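Local structure of acinetobacter secreted protease CpaA (Acinetobacter nosocomialis M2, 6O38) at the interface of chains A and B. The protein acts as a secreted zinc metalloprotease, exported by the type II secretion system and bound by its chaperone CpaB. Sequence-based numbering; all coordinates share one arbitrary frame. Chains: chain A, Acinetobacter secreted protease CpaA; chain B, Type II secretion chaperone CpaB.

The interface of chains A and B. Residues chain A 471, 491, 495, 498-499, 502, 508, 530; chain B 168-170.
With CG of B:Asp170 between its backbone N and carbonyl carbon (chi1 80°) and CG of A:His498 anti to its backbone N (chi1 179°), the two side chains reach toward each other tip to tip. The carboxylate oxygen OD1 of B:Asp170 lies 2.8 Å from the imidazole nitrogen NE2 of A:His498, the two flat groups standing 82° apart. That same OD1 is 3.1 Å from NE2 of A:His508, and here the two side chains cross obliquely. OD2 faces A:His502 and A:Glu499, lying 3.6 Å from NE2 of the first and 3.4 Å from OE1 of the second. A:His498, A:His502 and A:His508 bind the catalytic zinc; the first two, with A:Glu499 between them, form the HExxH motif. OD1 lies close to these nitrogens probably because it, like them, is turned toward the zinc, and not because it bonds to them directly. Two residues earlier, B:Val168 supplies the apolar part. Its CG2 lies 3.7 Å from CD2 of the A:His498 imidazole, and its CB rests on the A:Ala495 methyl CB at 3.6 Å. The other branch, CG1, meets the amide ND2 of A:Asn530 at 3.4 Å. The example illustrates a general strategy, a partner's tail occupying a catalytic centre: CpaB probably places its aspartate at the zinc, where catalytic water and substrate carbonyl would otherwise bind, beside A:Glu499, the expected general base, and so probably keeps the protease inactive while bound.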
loop_
_atom_site.group_PDB
_atom_site.type_symbol
_atom_site.label_atom_id
_atom_site.label_comp_id
_atom_site.label_asym_id
_atom_site.label_seq_id
_atom_site.Cartn_x
_atom_site.Cartn_y
_atom_site.Cartn_z
ATOM N N GLY A 471 12.438 14.762 13.684
ATOM C CA GLY A 471 11.988 13.744 14.616
ATOM C C GLY A 471 13.085 13.358 15.585
ATOM O O GLY A 471 14.273 13.401 15.260
ATOM N N CYS A 491 7.997 17.211 9.267
ATOM C CA CYS A 491 7.577 15.837 9.505
ATOM C C CYS A 491 6.070 15.702 9.332
ATOM O O CYS A 491 5.304 16.571 9.763
ATOM C CB CYS A 491 7.976 15.379 10.911
ATOM S SG CYS A 491 9.593 14.562 11.070
ATOM N N ALA A 495 5.758 9.961 10.679
ATOM C CA ALA A 495 6.971 9.964 11.486
ATOM C C ALA A 495 6.809 9.223 12.804
ATOM O O ALA A 495 7.813 8.795 13.384
ATOM C CB ALA A 495 7.415 11.401 11.761
ATOM N N HIS A 498 7.967 5.760 12.905
ATOM C CA HIS A 498 9.422 5.753 12.822
ATOM C C HIS A 498 10.052 6.022 14.183
ATOM O O HIS A 498 10.979 5.317 14.597
ATOM C CB HIS A 498 9.891 6.786 11.794
ATOM C CG HIS A 498 11.379 6.862 11.648
ATOM N ND1 HIS A 498 12.082 6.066 10.770
ATOM C CD2 HIS A 498 12.297 7.645 12.262
ATOM C CE1 HIS A 498 13.369 6.353 10.852
ATOM N NE2 HIS A 498 13.526 7.309 11.750
ATOM N N GLU A 499 9.558 7.038 14.894
ATOM C CA GLU A 499 10.111 7.359 16.205
ATOM C C GLU A 499 9.782 6.277 17.226
ATOM O O GLU A 499 10.616 5.948 18.078
ATOM C CB GLU A 499 9.598 8.722 16.672
ATOM C CG GLU A 499 9.908 9.864 15.714
ATOM C CD GLU A 499 11.387 9.973 15.374
ATOM O OE1 GLU A 499 11.708 10.311 14.215
ATOM O OE2 GLU A 499 12.231 9.710 16.257
ATOM N N HIS A 502 12.193 3.532 16.950
ATOM C CA HIS A 502 13.402 3.808 17.720
ATOM C C HIS A 502 13.198 3.467 19.191
ATOM O O HIS A 502 14.040 2.808 19.811
ATOM C CB HIS A 502 13.808 5.273 17.558
ATOM C CG HIS A 502 14.530 5.566 16.280
ATOM N ND1 HIS A 502 15.703 4.934 15.926
ATOM C CD2 HIS A 502 14.251 6.430 15.275
ATOM C CE1 HIS A 502 16.112 5.392 14.757
ATOM N NE2 HIS A 502 15.248 6.300 14.340
ATOM N N HIS A 508 18.471 2.668 12.053
ATOM C CA HIS A 508 18.296 2.900 10.629
ATOM C C HIS A 508 18.985 1.804 9.818
ATOM O O HIS A 508 19.781 1.013 10.332
ATOM C CB HIS A 508 18.845 4.271 10.233
ATOM C CG HIS A 508 18.030 5.419 10.743
ATOM N ND1 HIS A 508 18.569 6.663 10.988
ATOM C CD2 HIS A 508 16.714 5.511 11.046
ATOM C CE1 HIS A 508 17.620 7.472 11.425
ATOM N NE2 HIS A 508 16.486 6.798 11.469
ATOM N N ASN A 530 10.976 4.108 5.074
ATOM C CA ASN A 530 9.630 4.418 5.563
ATOM C C ASN A 530 8.662 4.769 4.429
ATOM O O ASN A 530 7.900 5.731 4.527
ATOM C CB ASN A 530 9.676 5.544 6.603
ATOM C CG ASN A 530 8.411 5.626 7.432
ATOM O OD1 ASN A 530 7.698 4.638 7.599
ATOM N ND2 ASN A 530 8.124 6.813 7.955
ATOM N N VAL B 168 9.507 11.734 7.349
ATOM C CA VAL B 168 10.414 11.815 8.490
ATOM C C VAL B 168 11.855 11.787 7.997
ATOM O O VAL B 168 12.221 10.969 7.147
ATOM C CB VAL B 168 10.154 10.684 9.510
ATOM C CG1 VAL B 168 10.312 9.313 8.866
ATOM C CG2 VAL B 168 11.076 10.829 10.714
ATOM N N THR B 169 12.662 12.709 8.516
ATOM C CA THR B 169 14.114 12.659 8.421
ATOM C C THR B 169 14.672 12.978 9.799
ATOM O O THR B 169 14.274 13.972 10.414
ATOM C CB THR B 169 14.657 13.645 7.377
ATOM O OG1 THR B 169 14.002 14.912 7.526
ATOM C CG2 THR B 169 14.429 13.116 5.967
ATOM N N ASP B 170 15.588 12.143 10.280
ATOM C CA ASP B 170 16.099 12.296 11.633
ATOM C C ASP B 170 17.411 11.537 11.754
ATOM O O ASP B 170 17.806 10.784 10.860
ATOM C CB ASP B 170 15.083 11.810 12.674
ATOM C CG ASP B 170 15.087 10.301 12.841
ATOM O OD1 ASP B 170 15.126 9.588 11.816
ATOM O OD2 ASP B 170 15.047 9.828 13.998
#